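Local coordinates for protein B-agarase (Saccharophagus degradans, PDB 4BQ2) that hydrolyses agarose as an exo-acting beta-agarase of glycoside hydrolase family 50, probably releasing short products from the chain ends, at residues Y87-D92 with V97-I102; F207-K212 with G217-L222; S364-P369 with D449-M454; A616-A621 with L644-I649. All blocks are in the same frame, centred on the assembly; numbering follows the deposited sequence.

Overall arrangement
Contact 1 is the buried one. It pairs two neighbouring strands of the CBM-like domain, through backbone bonds and an apolar face. Contacts 2 and 3 join loops. Contact 2 is partly buried and relies on side chains bonded to backbone carbonyl and N-H groups, with a phenylalanine packed alongside. Contact 3 lies at the surface and is almost wholly aromatic. Contact 4 is partly buried and brings a lysine to the end of a helix beside the strands of the catalytic domain. No two contacts touch or share a strand or helix. Contacts 2 and 4 sit on opposite sides of the chain's centre, with centres about 45 Å apart.

Contact 1: residues Y87-D92 with V97-I102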
loop_
_atom_site.group_PDB
_atom_site.type_symbol
_atom_site.label_atom_id
_atom_site.label_comp_id
_atom_site.label_asym_id
_atom_site.label_seq_id
_atom_site.Cartn_x
_atom_site.Cartn_y
_atom_site.Cartn_z
ATOM N N TYR A 87 11.075 1.889 12.505
ATOM C CA TYR A 87 9.799 1.393 12.966
ATOM C C TYR A 87 9.859 1.361 14.473
ATOM O O TYR A 87 10.784 0.771 15.026
ATOM C CB TYR A 87 9.545 -0.006 12.412
ATOM C CG TYR A 87 9.265 0.005 10.918
ATOM C CD1 TYR A 87 10.304 -0.078 10.008
ATOM C CD2 TYR A 87 7.967 0.116 10.440
ATOM C CE1 TYR A 87 10.065 -0.066 8.620
ATOM C CE2 TYR A 87 7.702 0.135 9.067
ATOM C CZ TYR A 87 8.759 0.046 8.171
ATOM O OH TYR A 87 8.481 0.050 6.814
ATOM N N LEU A 88 8.915 2.046 15.133
ATOM C CA LEU A 88 8.834 2.028 16.571
ATOM C C LEU A 88 7.645 1.128 16.920
ATOM O O LEU A 88 6.517 1.439 16.541
ATOM C CB LEU A 88 8.640 3.457 17.118
ATOM C CG LEU A 88 8.189 3.481 18.585
ATOM C CD1 LEU A 88 9.361 3.114 19.496
ATOM C CD2 LEU A 88 7.569 4.849 18.965
ATOM N N ASP A 89 7.927 0.008 17.588
ATOM C CA ASP A 89 6.892 -0.908 18.047
ATOM C C ASP A 89 6.960 -0.914 19.556
ATOM O O ASP A 89 8.023 -1.119 20.129
ATOM C CB ASP A 89 7.170 -2.323 17.537
ATOM C CG ASP A 89 6.966 -2.449 16.025
ATOM O OD1 ASP A 89 5.805 -2.619 15.615
ATOM O OD2 ASP A 89 7.968 -2.367 15.265
ATOM N N VAL A 90 5.815 -0.679 20.188
ATOM C CA VAL A 90 5.736 -0.631 21.630
ATOM C C VAL A 90 4.724 -1.705 22.012
ATOM O O VAL A 90 3.603 -1.706 21.511
ATOM C CB VAL A 90 5.292 0.769 22.118
ATOM C CG1 VAL A 90 5.160 0.804 23.632
ATOM C CG2 VAL A 90 6.292 1.834 21.663
ATOM N N THR A 91 5.160 -2.647 22.857
ATOM C CA THR A 91 4.353 -3.815 23.251
ATOM C C THR A 91 4.039 -3.778 24.753
ATOM O O THR A 91 4.915 -3.466 25.566
ATOM C CB THR A 91 5.077 -5.126 22.865
ATOM O OG1 THR A 91 5.333 -5.114 21.456
ATOM C CG2 THR A 91 4.215 -6.359 23.160
ATOM N N ASP A 92 2.777 -4.008 25.109
ATOM C CA ASP A 92 2.399 -4.029 26.515
ATOM C C ASP A 92 2.381 -5.463 27.050
ATOM O O ASP A 92 2.582 -6.428 26.311
ATOM C CB ASP A 92 1.107 -3.235 26.807
ATOM C CG ASP A 92 -0.162 -3.897 26.278
ATOM O OD1 ASP A 92 -0.230 -5.143 26.077
ATOM O OD2 ASP A 92 -1.134 -3.151 26.065
ATOM N N VAL A 97 0.211 -4.279 20.745
ATOM C CA VAL A 97 1.339 -3.581 20.089
ATOM C C VAL A 97 0.816 -2.452 19.222
ATOM O O VAL A 97 -0.246 -2.590 18.577
ATOM C CB VAL A 97 2.144 -4.462 19.083
ATOM C CG1 VAL A 97 3.561 -3.926 18.903
ATOM C CG2 VAL A 97 2.160 -5.935 19.433
ATOM N N PHE A 98 1.569 -1.355 19.155
ATOM C CA PHE A 98 1.305 -0.330 18.147
ATOM C C PHE A 98 2.586 -0.064 17.412
ATOM O O PHE A 98 3.675 -0.269 17.970
ATOM C CB PHE A 98 0.663 0.968 18.718
ATOM C CG PHE A 98 1.621 1.904 19.450
ATOM C CD1 PHE A 98 2.663 2.578 18.773
ATOM C CD2 PHE A 98 1.441 2.181 20.800
ATOM C CE1 PHE A 98 3.521 3.445 19.449
ATOM C CE2 PHE A 98 2.276 3.063 21.477
ATOM C CZ PHE A 98 3.321 3.685 20.807
ATOM N N THR A 99 2.445 0.366 16.152
ATOM C CA THR A 99 3.599 0.643 15.289
ATOM C C THR A 99 3.495 2.076 14.777
ATOM O O THR A 99 2.483 2.467 14.181
ATOM C CB THR A 99 3.635 -0.315 14.056
ATOM O OG1 THR A 99 3.636 -1.676 14.495
ATOM C CG2 THR A 99 4.892 -0.083 13.208
ATOM N N ARG A 100 4.554 2.846 14.979
ATOM C CA ARG A 100 4.672 4.149 14.326
ATOM C C ARG A 100 5.989 4.117 13.603
ATOM O O ARG A 100 6.819 3.267 13.864
ATOM C CB ARG A 100 4.643 5.304 15.344
ATOM C CG ARG A 100 3.310 5.506 16.052
ATOM C CD ARG A 100 3.238 6.899 16.717
ATOM N NE ARG A 100 1.934 7.097 17.356
ATOM C CZ ARG A 100 1.053 8.056 17.058
ATOM N NH1 ARG A 100 1.319 8.983 16.136
ATOM N NH2 ARG A 100 -0.112 8.096 17.724
ATOM N N SER A 101 6.188 5.049 12.687
ATOM C CA SER A 101 7.420 5.073 11.934
ATOM C C SER A 101 7.671 6.480 11.433
ATOM O O SER A 101 6.710 7.301 11.302
ATOM C CB SER A 101 7.334 4.084 10.736
ATOM O OG SER A 101 8.562 4.100 10.015
ATOM N N ILE A 102 8.940 6.774 11.142
ATOM C CA ILE A 102 9.316 8.083 10.590
ATOM C C ILE A 102 10.698 7.990 9.951
ATOM O O ILE A 102 11.453 7.043 10.221
ATOM C CB ILE A 102 9.263 9.191 11.692
ATOM C CG1 ILE A 102 9.295 10.586 11.078
ATOM C CG2 ILE A 102 10.381 9.005 12.716
ATOM C CD1 ILE A 102 8.109 10.845 10.182
#
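V90 and F98 meet on the tightly packed face of this strand pair. Their side chains lie side by side and point the same way. V90 CB sits over one face of the F98 ring, 4.0 Å from its centroid, in a CH-pi contact. V90 CG2 reaches the ring at F98 CZ, 3.6 Å away. The phenylalanine takes the less common first torsion (chi1 77°), with CG between the backbone N and the carbonyl carbon, and this turns the ring back over the neighbouring strand. L88 closes the same face from the ring edge, with L88 CD2 4.3 Å from F98 CE1. L171 and W154 of the adjoining strands, and A114 of strand 110-115, pack onto this side. R100 shares the face, but its guanidinium leads away and NH1 bonds to F152 O.

The two strands form an antiparallel beta hairpin in the CBM-like domain. L88 with R100 and V90 with F98 are its hydrogen-bonded pairs. L88 N to R100 O is the shortest of their four backbone bonds, at 2.7 Å.

The other face carries Y87, D89, T91, V97, T99 and S101, and becomes looser and more polar toward the turn. T99 OG1 donates to D89 OD1 at 2.6 Å, meeting it nearly along the C-O axis. Beyond it the cover thins. T91 OG1 touches V97 CG1 at 3.3 Å, and both residues are partly exposed, as is D89. At the far end the face is buried again. There Y87 CD2 lies 4.0 Å from S101 CB, while S101 OG bonds to F86 O and Q85.

Contact 2: residues F207-K212 with G217-L222; sequences FGQNAK and GKIHSL
Q209 reaches across to I219 and grips its backbone with both ends of the side-chain amide. Q209 OE1 accepts from I219 N at 2.9 Å. Q209 NE2 donates to I219 O at 2.8 Å, and that oxygen lies close to the amide plane. Both bonds use in-plane lone pairs, and both are nearly straight, with N-H...O angles of 168° and 165°. The backbone N of Q209 is held separately by D205 OD1, which also takes F207 N.

The second link is K218. Its chain is fully extended, with CG anti to the backbone N (chi1 -174°), and this carries the ammonium to N210. K218 NZ donates to N210 O at 2.8 Å, in the carbonyl plane, and a second bond goes to V213 O. N210 is itself well supplied. N210 OD1 accepts from K212 N at 3.0 Å in an Asx turn, and N210 ND2 donates to G661 O.

Apolar packing flanks the polar part. I219 CG2 lies over the centre of the F207 ring, 4.3 Å from the centroid. Past the ring, S221 is the N-cap of helix 222-235, and its OG caps E224 N.

These are two parts of one irregular loop between strand 180-191 and helix 222-235. Between the two segments all three hydrogen bonds run from a side chain to a backbone group. The paired amide bonds fix the rotation of the Q209 amide. They also satisfy the N-H and C=O of buried I219 together, without a regular strand partner.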
loop_
_atom_site.group_PDB
_atom_site.type_symbol
_atom_site.label_atom_id
_atom_site.label_comp_id
_atom_site.label_asym_id
_atom_site.label_seq_id
_atom_site.Cartn_x
_atom_site.Cartn_y
_atom_site.Cartn_z
ATOM N N PHE A 207 -7.132 24.792 -3.350
ATOM C CA PHE A 207 -6.380 23.942 -4.301
ATOM C C PHE A 207 -6.175 22.523 -3.731
ATOM O O PHE A 207 -5.514 21.665 -4.351
ATOM C CB PHE A 207 -5.015 24.583 -4.617
ATOM C CG PHE A 207 -5.113 25.965 -5.204
ATOM C CD1 PHE A 207 -5.633 26.161 -6.494
ATOM C CD2 PHE A 207 -4.709 27.085 -4.458
ATOM C CE1 PHE A 207 -5.744 27.440 -7.022
ATOM C CE2 PHE A 207 -4.790 28.369 -4.998
ATOM C CZ PHE A 207 -5.316 28.551 -6.268
ATOM N N GLY A 208 -6.740 22.263 -2.553
ATOM C CA GLY A 208 -6.530 20.964 -1.895
ATOM C C GLY A 208 -5.203 20.817 -1.146
ATOM O O GLY A 208 -4.905 19.724 -0.658
ATOM N N GLN A 209 -4.428 21.903 -1.024
ATOM C CA GLN A 209 -3.114 21.897 -0.319
ATOM C C GLN A 209 -3.237 22.159 1.187
ATOM O O GLN A 209 -4.225 22.707 1.653
ATOM C CB GLN A 209 -2.170 22.956 -0.907
ATOM C CG GLN A 209 -2.089 22.965 -2.420
ATOM C CD GLN A 209 -1.325 24.163 -2.976
ATOM O OE1 GLN A 209 -0.346 23.991 -3.686
ATOM N NE2 GLN A 209 -1.752 25.383 -2.628
ATOM N N ASN A 210 -2.220 21.755 1.929
ATOM C CA ASN A 210 -2.093 22.030 3.358
ATOM C C ASN A 210 -2.195 23.546 3.538
ATOM O O ASN A 210 -1.338 24.305 3.063
ATOM C CB ASN A 210 -0.743 21.488 3.829
ATOM C CG ASN A 210 -0.525 21.628 5.322
ATOM O OD1 ASN A 210 -0.904 22.640 5.927
ATOM N ND2 ASN A 210 0.108 20.601 5.927
ATOM N N ALA A 211 -3.269 23.990 4.163
ATOM C CA ALA A 211 -3.488 25.470 4.270
ATOM C C ALA A 211 -2.601 26.158 5.314
ATOM O O ALA A 211 -2.365 27.363 5.228
ATOM C CB ALA A 211 -4.964 25.782 4.516
ATOM N N LYS A 212 -2.080 25.394 6.269
ATOM C CA LYS A 212 -1.329 25.947 7.414
ATOM C C LYS A 212 0.187 25.981 7.256
ATOM O O LYS A 212 0.889 26.512 8.103
ATOM C CB LYS A 212 -1.683 25.164 8.674
ATOM C CG LYS A 212 -3.132 25.350 9.105
ATOM C CD LYS A 212 -3.434 24.644 10.419
ATOM C CE LYS A 212 -4.913 24.692 10.717
ATOM N NZ LYS A 212 -5.376 23.894 11.897
ATOM N N GLY A 217 7.371 24.964 -3.775
ATOM C CA GLY A 217 6.445 24.473 -4.787
ATOM C C GLY A 217 4.974 24.711 -4.498
ATOM O O GLY A 217 4.148 24.564 -5.393
ATOM N N LYS A 218 4.631 25.129 -3.280
ATOM C CA LYS A 218 3.224 25.383 -2.963
ATOM C C LYS A 218 2.638 26.442 -3.911
ATOM O O LYS A 218 3.321 27.421 -4.234
ATOM C CB LYS A 218 3.047 25.817 -1.515
ATOM C CG LYS A 218 1.592 25.945 -1.099
ATOM C CD LYS A 218 1.424 26.188 0.385
ATOM C CE LYS A 218 -0.028 26.415 0.712
ATOM N NZ LYS A 218 -0.230 26.736 2.154
ATOM N N ILE A 219 1.399 26.225 -4.366
ATOM C CA ILE A 219 0.740 27.157 -5.293
ATOM C C ILE A 219 -0.030 28.193 -4.449
ATOM O O ILE A 219 -0.823 27.826 -3.604
ATOM C CB ILE A 219 -0.179 26.407 -6.301
ATOM C CG1 ILE A 219 0.647 25.514 -7.247
ATOM C CG2 ILE A 219 -1.143 27.342 -7.049
ATOM C CD1 ILE A 219 1.587 26.228 -8.206
ATOM N N HIS A 220 0.224 29.479 -4.687
ATOM C CA HIS A 220 -0.454 30.558 -3.931
ATOM C C HIS A 220 -1.490 31.342 -4.746
ATOM O O HIS A 220 -2.252 32.140 -4.192
ATOM C CB HIS A 220 0.580 31.498 -3.316
ATOM C CG HIS A 220 1.528 30.826 -2.369
ATOM N ND1 HIS A 220 1.163 30.448 -1.092
ATOM C CD2 HIS A 220 2.837 30.503 -2.497
ATOM C CE1 HIS A 220 2.203 29.903 -0.483
ATOM N NE2 HIS A 220 3.234 29.935 -1.308
ATOM N N SER A 221 -1.537 31.096 -6.058
ATOM C CA SER A 221 -2.455 31.789 -6.982
ATOM C C SER A 221 -2.656 30.954 -8.242
ATOM O O SER A 221 -1.775 30.178 -8.609
ATOM C CB SER A 221 -1.880 33.148 -7.407
ATOM O OG SER A 221 -0.541 33.024 -7.914
ATOM N N LEU A 222 -3.787 31.157 -8.912
ATOM C CA LEU A 222 -4.018 30.652 -10.265
ATOM C C LEU A 222 -2.919 31.019 -11.289
ATOM O O LEU A 222 -2.571 30.194 -12.152
ATOM C CB LEU A 222 -5.399 31.092 -10.748
ATOM C CG LEU A 222 -5.938 30.494 -12.041
ATOM C CD1 LEU A 222 -6.145 28.987 -11.908
ATOM C CD2 LEU A 222 -7.242 31.179 -12.441
#

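Contact 3: residues S364-P369 with D449-M454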
loop_
_atom_site.group_PDB
_atom_site.type_symbol
_atom_site.label_atom_id
_atom_site.label_comp_id
_atom_site.label_asym_id
_atom_site.label_seq_id
_atom_site.Cartn_x
_atom_site.Cartn_y
_atom_site.Cartn_z
ATOM N N SER A 364 -20.127 3.480 -0.142
ATOM C CA SER A 364 -19.504 2.663 0.896
ATOM C C SER A 364 -18.084 3.167 1.148
ATOM O O SER A 364 -17.581 4.028 0.413
ATOM C CB SER A 364 -19.476 1.194 0.486
ATOM O OG SER A 364 -18.722 1.052 -0.704
ATOM N N ALA A 365 -17.450 2.641 2.196
ATOM C CA ALA A 365 -16.071 2.978 2.528
ATOM C C ALA A 365 -15.490 1.756 3.205
ATOM O O ALA A 365 -16.233 0.978 3.799
ATOM C CB ALA A 365 -16.019 4.170 3.479
ATOM N N HIS A 366 -14.174 1.574 3.128
ATOM C CA HIS A 366 -13.560 0.446 3.837
ATOM C C HIS A 366 -13.456 0.803 5.311
ATOM O O HIS A 366 -13.774 -0.012 6.185
ATOM C CB HIS A 366 -12.180 0.117 3.271
ATOM C CG HIS A 366 -11.355 -0.781 4.146
ATOM N ND1 HIS A 366 -11.362 -2.162 4.027
ATOM C CD2 HIS A 366 -10.475 -0.494 5.132
ATOM C CE1 HIS A 366 -10.508 -2.678 4.901
ATOM N NE2 HIS A 366 -9.957 -1.688 5.580
ATOM N N SER A 367 -13.020 2.029 5.584
ATOM C CA SER A 367 -12.839 2.476 6.973
ATOM C C SER A 367 -12.859 3.987 7.013
ATOM O O SER A 367 -12.704 4.641 5.980
ATOM C CB SER A 367 -11.515 1.942 7.520
ATOM O OG SER A 367 -10.435 2.438 6.744
ATOM N N GLY A 368 -13.051 4.545 8.210
ATOM C CA GLY A 368 -13.138 5.996 8.394
ATOM C C GLY A 368 -14.406 6.311 9.175
ATOM O O GLY A 368 -15.203 5.408 9.447
ATOM N N PRO A 369 -14.606 7.591 9.555
ATOM C CA PRO A 369 -15.761 7.972 10.390
ATOM C C PRO A 369 -17.090 7.905 9.636
ATOM O O PRO A 369 -18.146 7.846 10.263
ATOM C CB PRO A 369 -15.451 9.420 10.802
ATOM C CG PRO A 369 -14.485 9.931 9.775
ATOM C CD PRO A 369 -13.706 8.728 9.283
ATOM N N ASP A 449 -9.484 -11.103 7.586
ATOM C CA ASP A 449 -9.643 -10.586 6.237
ATOM C C ASP A 449 -9.582 -9.069 6.299
ATOM O O ASP A 449 -10.364 -8.427 7.036
ATOM C CB ASP A 449 -10.993 -11.009 5.661
ATOM C CG ASP A 449 -11.167 -12.504 5.609
ATOM O OD1 ASP A 449 -10.175 -13.244 5.402
ATOM O OD2 ASP A 449 -12.332 -12.937 5.761
ATOM N N PHE A 450 -8.662 -8.506 5.521
ATOM C CA PHE A 450 -8.430 -7.086 5.537
ATOM C C PHE A 450 -9.322 -6.284 4.581
ATOM O O PHE A 450 -10.253 -5.591 5.003
ATOM C CB PHE A 450 -6.945 -6.764 5.314
ATOM C CG PHE A 450 -6.646 -5.324 5.574
ATOM C CD1 PHE A 450 -6.639 -4.843 6.888
ATOM C CD2 PHE A 450 -6.485 -4.423 4.515
ATOM C CE1 PHE A 450 -6.429 -3.503 7.150
ATOM C CE2 PHE A 450 -6.256 -3.074 4.777
ATOM C CZ PHE A 450 -6.240 -2.615 6.097
ATOM N N TRP A 451 -9.032 -6.341 3.290
ATOM C CA TRP A 451 -9.843 -5.578 2.314
ATOM C C TRP A 451 -11.295 -6.084 2.187
ATOM O O TRP A 451 -12.185 -5.334 1.787
ATOM C CB TRP A 451 -9.149 -5.589 0.953
ATOM C CG TRP A 451 -7.829 -4.833 0.887
ATOM C CD1 TRP A 451 -6.609 -5.342 0.504
ATOM C CD2 TRP A 451 -7.615 -3.435 1.154
ATOM N NE1 TRP A 451 -5.655 -4.357 0.529
ATOM C CE2 TRP A 451 -6.243 -3.176 0.936
ATOM C CE3 TRP A 451 -8.451 -2.381 1.578
ATOM C CZ2 TRP A 451 -5.676 -1.898 1.118
ATOM C CZ3 TRP A 451 -7.895 -1.108 1.753
ATOM C CH2 TRP A 451 -6.516 -0.878 1.521
ATOM N N GLY A 452 -11.537 -7.350 2.526
ATOM C CA GLY A 452 -12.846 -7.972 2.331
ATOM C C GLY A 452 -12.771 -9.462 2.547
ATOM O O GLY A 452 -11.677 -10.029 2.662
ATOM N N ALA A 453 -13.929 -10.110 2.608
ATOM C CA ALA A 453 -13.982 -11.560 2.801
ATOM C C ALA A 453 -13.421 -12.298 1.579
ATOM O O ALA A 453 -13.453 -11.778 0.449
ATOM C CB ALA A 453 -15.419 -12.001 3.054
ATOM N N MET A 454 -12.954 -13.519 1.804
ATOM C CA MET A 454 -12.357 -14.341 0.740
ATOM C C MET A 454 -13.434 -15.134 -0.003
ATOM O O MET A 454 -14.454 -15.531 0.601
ATOM C CB MET A 454 -11.291 -15.256 1.344
ATOM C CG MET A 454 -10.057 -14.494 1.791
ATOM S SD MET A 454 -9.150 -13.750 0.398
ATOM C CE MET A 454 -8.332 -15.215 -0.253
#
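H366 points into the corner made by F450 and W451, and the three rings form an aromatic cluster. W451 comes at one face of the histidine. Its CE3 lies 3.8 Å from H366 ND1, offset toward the rim. The edge of the indole thus meets the face of the imidazole in an edge-to-face pair. The centroids of the imidazole and the six-membered indole ring are 5.0 Å apart, with planes at 59°. F450 meets H366 differently. H366 NE2 sits over the rim of one phenyl face, 3.9 Å from F450 CZ. The planes are oblique, at 47°, so this pair is neither stacked nor T-shaped. The two side chains cross at about a right angle.

The histidine gets there with CG anti to its own backbone N (chi1 166°). Its edge then faces the F450 carbonyl. F450 O lies in the ring plane, 2.9 Å from H366 CE1. Within 449-454 the two aromatics also pack on each other, with F450 CD2 over the five-membered ring of the indole.

Outside partners fix the rings. W451 NE1 bonds to E491 OE1. H366 NE2 has a weak bond to N130 O, while N130 ND2 bonds to D449 O. N130 lies in the CBM-like range of the chain, so both loops also border that part.

A glycerol, likely a crystallisation additive, lies about 3 Å from the W451 side chain. Partly exposed aromatic rings are a kind of surface that sugars often stack on. The two loops are joined by ring packing and by one carbonyl aimed at the CE1 edge of H366, whose C-H is probably polarised by the two ring nitrogens.

Contact 4: residues A616-A621 with L644-I649; sequences AAAKYA and LDKPSI
K646 makes the polar part of this contact, reaching the C-terminal end of helix 611-620. K646 NZ donates to A621 O at 2.7 Å, in the carbonyl plane. It also makes a weak bond to A618 O at 3.2 Å. One ammonium therefore bridges the last turn of the helix and the first residue beyond it. The chain bends twice to do this, at chi2 (-73°) and chi3 (-69°), so it folds back along the helix end. A positive charge here is probably favoured by the carbonyls that gather at a helix C-terminus.

The apolar part centres on A618. Its CB points toward the other segment and meets the lysine stem, with K646 CG 3.8 Å away. L644 adds a lighter touch through CD2, 4.1 Å from A618 CB. L644 also packs on Y626 of strand 624-627.

The helix leads into strand 624-627, which lies parallel to strand 648-652. Both belong to the parallel part of the catalytic domain, as in the (beta/alpha)8 barrels of this glycosidase clan. The contact thus joins the end of helix 611-620, probably one of the barrel helices, to the turn that enters strand 648-652.

Within that turn, S648 OG donates to K646 O at 2.9 Å, from above the carbonyl plane. D645 has positive phi as the chain leaves helix 641-644. Its carboxylate links outward to strand 263-267 through a salt bridge with K266. On the helix side, A617 O accepts from both Y620 N and A621 N, the latter at 2.8 Å.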
loop_
_atom_site.group_PDB
_atom_site.type_symbol
_atom_site.label_atom_id
_atom_site.label_comp_id
_atom_site.label_asym_id
_atom_site.label_seq_id
_atom_site.Cartn_x
_atom_site.Cartn_y
_atom_site.Cartn_z
ATOM N N ALA A 616 0.880 -21.961 -6.035
ATOM C CA ALA A 616 -0.358 -22.040 -6.809
ATOM C C ALA A 616 -0.362 -21.003 -7.927
ATOM O O ALA A 616 -0.696 -21.321 -9.068
ATOM C CB ALA A 616 -1.588 -21.883 -5.898
ATOM N N ALA A 617 0.036 -19.769 -7.604
ATOM C CA ALA A 617 0.113 -18.702 -8.598
ATOM C C ALA A 617 1.168 -19.043 -9.654
ATOM O O ALA A 617 0.982 -18.800 -10.853
ATOM C CB ALA A 617 0.430 -17.371 -7.923
ATOM N N ALA A 618 2.268 -19.645 -9.211
ATOM C CA ALA A 618 3.327 -20.010 -10.169
ATOM C C ALA A 618 2.796 -21.003 -11.213
ATOM O O ALA A 618 3.254 -21.021 -12.349
ATOM C CB ALA A 618 4.536 -20.588 -9.444
ATOM N N LYS A 619 1.818 -21.809 -10.833
ATOM C CA LYS A 619 1.302 -22.866 -11.704
ATOM C C LYS A 619 0.445 -22.269 -12.823
ATOM O O LYS A 619 0.503 -22.744 -13.968
ATOM C CB LYS A 619 0.502 -23.881 -10.866
ATOM C CG LYS A 619 0.110 -25.177 -11.582
ATOM C CD LYS A 619 -0.542 -26.156 -10.600
ATOM C CE LYS A 619 -0.650 -27.561 -11.186
ATOM N NZ LYS A 619 -1.326 -27.566 -12.507
ATOM N N TYR A 620 -0.315 -21.212 -12.502
ATOM C CA TYR A 620 -1.331 -20.707 -13.418
ATOM C C TYR A 620 -1.050 -19.333 -14.028
ATOM O O TYR A 620 -1.423 -19.075 -15.169
ATOM C CB TYR A 620 -2.710 -20.680 -12.741
ATOM C CG TYR A 620 -3.260 -22.063 -12.439
ATOM C CD1 TYR A 620 -3.843 -22.840 -13.443
ATOM C CD2 TYR A 620 -3.199 -22.582 -11.163
ATOM C CE1 TYR A 620 -4.342 -24.104 -13.179
ATOM C CE2 TYR A 620 -3.688 -23.848 -10.890
ATOM C CZ TYR A 620 -4.259 -24.589 -11.908
ATOM O OH TYR A 620 -4.773 -25.822 -11.631
ATOM N N ALA A 621 -0.435 -18.438 -13.258
ATOM C CA ALA A 621 -0.102 -17.104 -13.761
ATOM C C ALA A 621 1.086 -17.175 -14.705
ATOM O O ALA A 621 2.043 -17.924 -14.455
ATOM C CB ALA A 621 0.207 -16.178 -12.608
ATOM N N LEU A 644 11.191 -21.330 -7.937
ATOM C CA LEU A 644 10.008 -21.203 -8.789
ATOM C C LEU A 644 10.413 -20.991 -10.234
ATOM O O LEU A 644 9.769 -21.510 -11.130
ATOM C CB LEU A 644 9.152 -20.000 -8.355
ATOM C CG LEU A 644 8.592 -20.004 -6.950
ATOM C CD1 LEU A 644 7.856 -18.695 -6.694
ATOM C CD2 LEU A 644 7.643 -21.174 -6.797
ATOM N N ASP A 645 11.482 -20.220 -10.440
ATOM C CA ASP A 645 11.964 -19.857 -11.773
ATOM C C ASP A 645 10.821 -19.272 -12.619
ATOM O O ASP A 645 10.648 -19.678 -13.776
ATOM C CB ASP A 645 12.581 -21.074 -12.496
ATOM C CG ASP A 645 13.448 -20.668 -13.690
ATOM O OD1 ASP A 645 13.871 -19.481 -13.755
ATOM O OD2 ASP A 645 13.704 -21.544 -14.564
ATOM N N LYS A 646 10.062 -18.324 -12.052
ATOM C CA LYS A 646 8.969 -17.668 -12.783
ATOM C C LYS A 646 9.290 -16.204 -12.967
ATOM O O LYS A 646 9.761 -15.539 -12.028
ATOM C CB LYS A 646 7.599 -17.712 -12.040
ATOM C CG LYS A 646 6.887 -19.043 -11.940
ATOM C CD LYS A 646 6.268 -19.532 -13.261
ATOM C CE LYS A 646 5.075 -18.685 -13.711
ATOM N NZ LYS A 646 4.357 -19.343 -14.839
ATOM N N PRO A 647 8.949 -15.670 -14.136
ATOM C CA PRO A 647 9.021 -14.234 -14.299
ATOM C C PRO A 647 8.051 -13.604 -13.299
ATOM O O PRO A 647 6.982 -14.168 -13.004
ATOM C CB PRO A 647 8.575 -14.015 -15.739
ATOM C CG PRO A 647 7.757 -15.224 -16.081
ATOM C CD PRO A 647 8.394 -16.347 -15.325
ATOM N N SER A 648 8.450 -12.455 -12.768
ATOM C CA SER A 648 7.747 -11.862 -11.626
ATOM C C SER A 648 7.590 -10.363 -11.871
ATOM O O SER A 648 8.294 -9.775 -12.671
ATOM C CB SER A 648 8.552 -12.124 -10.346
ATOM O OG SER A 648 8.737 -13.542 -10.156
ATOM N N ILE A 649 6.653 -9.733 -11.180
ATOM C CA ILE A 649 6.552 -8.290 -11.327
ATOM C C ILE A 649 6.203 -7.709 -9.978
ATOM O O ILE A 649 5.451 -8.333 -9.224
ATOM C CB ILE A 649 5.544 -7.892 -12.449
ATOM C CG1 ILE A 649 5.585 -6.380 -12.761
ATOM C CG2 ILE A 649 4.108 -8.375 -12.162
ATOM C CD1 ILE A 649 4.694 -5.981 -13.952
#